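Local structure of putative type VI secretion protein (Escherichia coli, 4PS2) at residues Glu1-Arg9 with Gln22-Arg33. The protein probably forms, as TssB together with TssC, the contractile sheath of a type VI secretion system, this chain being the C-terminal helical fragment of TssB. Sequence-based numbering, arbitrary orientation.
Sequences EESISLTFR and QIPRLKAMLAMR
Leu6 packs hard against Leu26. Its CB lies 3.3 Å from Leu26 CD1, a close contact for two carbons, and the two side chains lie roughly perpendicular. With CG anti to the backbone N (chi1 174°), Leu6 sends both methyls to the helix: CD1 rests on Gln22 CB, and CD2 meets Ile23 CD1 at 3.7 Å. Ile4, two residues earlier, fits more loosely. Its CD1 reaches Leu26 CD2 and Met29 CB, while its CG2 lies 3.9 Å from Leu30 CB, the side chains of Ile4 and Leu30 running in opposite directions. Ile4 and Leu6, on alternate positions, lay the extended start of the fragment along helix 16-40. This helix belongs to the small helical bundle of the fragment; Ala28 and Met32 pack on Leu70 of helix 64-71. The Glu1 end is polar and more open to solvent. Here Arg33 NH1 donates to two backbone carbonyls, Glu1 O at 2.6 Å and Ser3 O at 2.7 Å. Glu1 O lies in the guanidinium plane, whereas Ser3 O is tilted 16° from it. NH1 stands above both carbonyl planes. A bend at chi3 (-68°) turns the guanidinium along the segment. Were Arg33 an alanine, the carbonyls of Glu1 and Ser3 would probably lose their shared donor, and the start of the fragment would be held less firmly. One water accepts from Arg33 NH2 at 2.8 Å and donates to Ser3 O.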
loop_
_atom_site.group_PDB
_atom_site.type_symbol
_atom_site.label_atom_id
_atom_site.label_comp_id
_atom_site.label_asym_id
_atom_site.label_seq_id
_atom_site.Cartn_x
_atom_site.Cartn_y
_atom_site.Cartn_z
ATOM N N GLU A 1 5.230 11.091 5.515
ATOM C CA GLU A 1 6.276 11.093 4.480
ATOM C C GLU A 1 5.777 10.681 3.081
ATOM O O GLU A 1 5.246 9.604 2.886
ATOM C CB GLU A 1 7.462 10.236 4.893
ATOM C CG GLU A 1 8.673 10.486 4.030
ATOM C CD GLU A 1 9.080 11.931 4.095
ATOM O OE1 GLU A 1 9.762 12.293 5.080
ATOM O OE2 GLU A 1 8.689 12.700 3.198
ATOM N N GLU A 2 5.983 11.581 2.138
ATOM C CA GLU A 2 5.580 11.417 0.768
ATOM C C GLU A 2 6.491 10.449 -0.000
ATOM O O GLU A 2 6.280 10.217 -1.153
ATOM C CB GLU A 2 5.551 12.784 0.081
ATOM C CG GLU A 2 4.432 12.996 -0.919
ATOM C CD GLU A 2 4.681 14.102 -1.954
ATOM O OE1 GLU A 2 4.907 15.278 -1.585
ATOM O OE2 GLU A 2 4.600 13.781 -3.150
ATOM N N SER A 3 7.472 9.875 0.669
ATOM C CA SER A 3 8.431 8.981 0.022
ATOM C C SER A 3 8.662 7.588 0.649
ATOM O O SER A 3 8.381 7.365 1.793
ATOM C CB SER A 3 9.762 9.695 -0.125
ATOM O OG SER A 3 10.484 9.612 1.078
ATOM N N ILE A 4 9.182 6.666 -0.144
ATOM C CA ILE A 4 9.415 5.284 0.279
ATOM C C ILE A 4 10.671 4.773 -0.455
ATOM O O ILE A 4 11.027 5.317 -1.499
ATOM C CB ILE A 4 8.159 4.369 0.098
ATOM C CG1 ILE A 4 8.254 3.095 0.971
ATOM C CG2 ILE A 4 7.864 4.029 -1.397
ATOM C CD1 ILE A 4 6.875 2.415 1.317
ATOM N N SER A 5 11.337 3.749 0.086
ATOM C CA SER A 5 12.580 3.254 -0.503
ATOM C C SER A 5 12.632 1.766 -0.651
ATOM O O SER A 5 12.231 1.043 0.264
ATOM C CB SER A 5 13.770 3.691 0.345
ATOM O OG SER A 5 14.007 5.081 0.219
ATOM N N LEU A 6 13.166 1.306 -1.797
ATOM C CA LEU A 6 13.436 -0.099 -2.050
ATOM C C LEU A 6 14.935 -0.218 -1.859
ATOM O O LEU A 6 15.699 0.416 -2.595
ATOM C CB LEU A 6 13.033 -0.513 -3.485
ATOM C CG LEU A 6 13.374 -1.945 -3.974
ATOM C CD1 LEU A 6 12.981 -3.035 -2.954
ATOM C CD2 LEU A 6 12.719 -2.228 -5.307
ATOM N N THR A 7 15.355 -0.964 -0.837
ATOM C CA THR A 7 16.764 -1.155 -0.542
ATOM C C THR A 7 17.189 -2.514 -1.084
ATOM O O THR A 7 16.514 -3.509 -0.844
ATOM C CB THR A 7 17.030 -0.947 0.965
ATOM O OG1 THR A 7 16.641 0.386 1.304
ATOM C CG2 THR A 7 18.513 -1.155 1.352
ATOM N N PHE A 8 18.289 -2.542 -1.838
ATOM C CA PHE A 8 18.861 -3.762 -2.410
ATOM C C PHE A 8 20.045 -4.128 -1.517
ATOM O O PHE A 8 20.998 -3.357 -1.450
ATOM C CB PHE A 8 19.327 -3.501 -3.864
ATOM C CG PHE A 8 18.220 -3.047 -4.792
ATOM C CD1 PHE A 8 17.901 -1.696 -4.914
ATOM C CD2 PHE A 8 17.527 -3.961 -5.572
ATOM C CE1 PHE A 8 16.876 -1.275 -5.760
ATOM C CE2 PHE A 8 16.515 -3.538 -6.436
ATOM C CZ PHE A 8 16.194 -2.197 -6.523
ATOM N N ARG A 9 19.949 -5.240 -0.772
ATOM C CA ARG A 9 20.993 -5.679 0.165
ATOM C C ARG A 9 22.018 -6.648 -0.426
ATOM O O ARG A 9 22.962 -7.051 0.258
ATOM C CB ARG A 9 20.411 -6.169 1.503
ATOM C CG ARG A 9 19.280 -7.176 1.389
ATOM C CD ARG A 9 17.981 -6.536 1.830
ATOM N NE ARG A 9 16.840 -7.037 1.064
ATOM C CZ ARG A 9 15.990 -7.960 1.501
ATOM N NH1 ARG A 9 16.137 -8.493 2.709
ATOM N NH2 ARG A 9 14.981 -8.353 0.736
ATOM N N GLN A 22 8.615 -6.617 -5.596
ATOM C CA GLN A 22 8.911 -5.475 -4.740
ATOM C C GLN A 22 8.301 -4.124 -5.137
ATOM O O GLN A 22 7.867 -3.390 -4.247
ATOM C CB GLN A 22 10.419 -5.388 -4.410
ATOM C CG GLN A 22 10.971 -6.594 -3.616
ATOM C CD GLN A 22 10.186 -6.925 -2.354
ATOM O OE1 GLN A 22 9.593 -8.001 -2.226
ATOM N NE2 GLN A 22 10.127 -6.001 -1.405
ATOM N N ILE A 23 8.291 -3.779 -6.447
ATOM C CA ILE A 23 7.725 -2.501 -6.952
ATOM C C ILE A 23 6.207 -2.348 -6.636
ATOM O O ILE A 23 5.860 -1.352 -6.008
ATOM C CB ILE A 23 8.065 -2.233 -8.457
ATOM C CG1 ILE A 23 9.588 -2.069 -8.723
ATOM C CG2 ILE A 23 7.228 -1.086 -9.079
ATOM C CD1 ILE A 23 10.359 -1.105 -7.884
ATOM N N PRO A 24 5.303 -3.302 -6.990
ATOM C CA PRO A 24 3.873 -3.131 -6.640
ATOM C C PRO A 24 3.602 -3.118 -5.128
ATOM O O PRO A 24 2.693 -2.419 -4.674
ATOM C CB PRO A 24 3.186 -4.339 -7.305
ATOM C CG PRO A 24 4.170 -4.868 -8.276
ATOM C CD PRO A 24 5.511 -4.574 -7.725
ATOM N N ARG A 25 4.397 -3.866 -4.355
ATOM C CA ARG A 25 4.280 -3.927 -2.898
ATOM C C ARG A 25 4.560 -2.552 -2.291
ATOM O O ARG A 25 3.758 -2.051 -1.505
ATOM C CB ARG A 25 5.228 -5.005 -2.340
ATOM C CG ARG A 25 5.364 -5.023 -0.817
ATOM C CD ARG A 25 6.377 -6.062 -0.330
ATOM N NE ARG A 25 6.503 -5.983 1.126
ATOM C CZ ARG A 25 7.393 -5.238 1.774
ATOM N NH1 ARG A 25 8.306 -4.550 1.105
ATOM N NH2 ARG A 25 7.394 -5.201 3.097
ATOM N N LEU A 26 5.681 -1.936 -2.670
ATOM C CA LEU A 26 6.063 -0.607 -2.189
ATOM C C LEU A 26 5.113 0.491 -2.652
ATOM O O LEU A 26 4.867 1.453 -1.913
ATOM C CB LEU A 26 7.499 -0.283 -2.589
ATOM C CG LEU A 26 8.547 -1.082 -1.820
ATOM C CD1 LEU A 26 9.877 -0.923 -2.464
ATOM C CD2 LEU A 26 8.616 -0.665 -0.345
ATOM N N LYS A 27 4.567 0.342 -3.862
ATOM C CA LYS A 27 3.599 1.285 -4.410
ATOM C C LYS A 27 2.311 1.216 -3.571
ATOM O O LYS A 27 1.777 2.258 -3.200
ATOM C CB LYS A 27 3.288 0.943 -5.870
ATOM C CG LYS A 27 2.419 1.990 -6.587
ATOM C CD LYS A 27 1.873 1.411 -7.906
ATOM C CE LYS A 27 1.078 2.398 -8.725
ATOM N NZ LYS A 27 -0.302 2.587 -8.206
ATOM N N ALA A 28 1.827 -0.007 -3.263
ATOM C CA ALA A 28 0.633 -0.183 -2.429
ATOM C C ALA A 28 0.847 0.405 -1.019
ATOM O O ALA A 28 -0.032 1.088 -0.511
ATOM C CB ALA A 28 0.256 -1.658 -2.348
ATOM N N MET A 29 2.023 0.157 -0.414
ATOM C CA MET A 29 2.403 0.660 0.909
ATOM C C MET A 29 2.437 2.199 0.963
ATOM O O MET A 29 1.995 2.782 1.961
ATOM C CB MET A 29 3.781 0.101 1.299
ATOM C CG MET A 29 3.736 -1.359 1.797
ATOM S SD MET A 29 5.401 -2.086 1.874
ATOM C CE MET A 29 6.021 -1.310 3.273
ATOM N N LEU A 30 2.991 2.855 -0.087
ATOM C CA LEU A 30 3.045 4.312 -0.115
ATOM C C LEU A 30 1.632 4.880 -0.364
ATOM O O LEU A 30 1.236 5.836 0.309
ATOM C CB LEU A 30 4.064 4.838 -1.131
ATOM C CG LEU A 30 4.203 6.365 -1.216
ATOM C CD1 LEU A 30 4.618 6.985 0.141
ATOM C CD2 LEU A 30 5.177 6.761 -2.332
ATOM N N ALA A 31 0.870 4.285 -1.288
ATOM C CA ALA A 31 -0.513 4.742 -1.534
ATOM C C ALA A 31 -1.402 4.569 -0.279
ATOM O O ALA A 31 -2.257 5.414 0.012
ATOM C CB ALA A 31 -1.110 3.998 -2.716
ATOM N N MET A 32 -1.169 3.480 0.475
ATOM C CA MET A 32 -1.913 3.192 1.682
ATOM C C MET A 32 -1.557 4.210 2.778
ATOM O O MET A 32 -2.450 4.697 3.476
ATOM C CB MET A 32 -1.599 1.751 2.140
ATOM C CG MET A 32 -2.489 1.261 3.214
ATOM S SD MET A 32 -4.203 1.018 2.672
ATOM C CE MET A 32 -4.972 1.031 4.279
ATOM N N ARG A 33 -0.244 4.532 2.915
ATOM C CA ARG A 33 0.232 5.493 3.904
ATOM C C ARG A 33 -0.406 6.859 3.648
ATOM O O ARG A 33 -0.872 7.482 4.590
ATOM C CB ARG A 33 1.755 5.595 3.852
ATOM C CG ARG A 33 2.315 6.614 4.839
ATOM C CD ARG A 33 3.642 7.092 4.372
ATOM N NE ARG A 33 4.628 6.019 4.435
ATOM C CZ ARG A 33 5.859 6.129 3.963
ATOM N NH1 ARG A 33 6.258 7.262 3.400
ATOM N NH2 ARG A 33 6.709 5.123 4.073
HETATM O O HOH W 1 9.445 5.579 4.138
#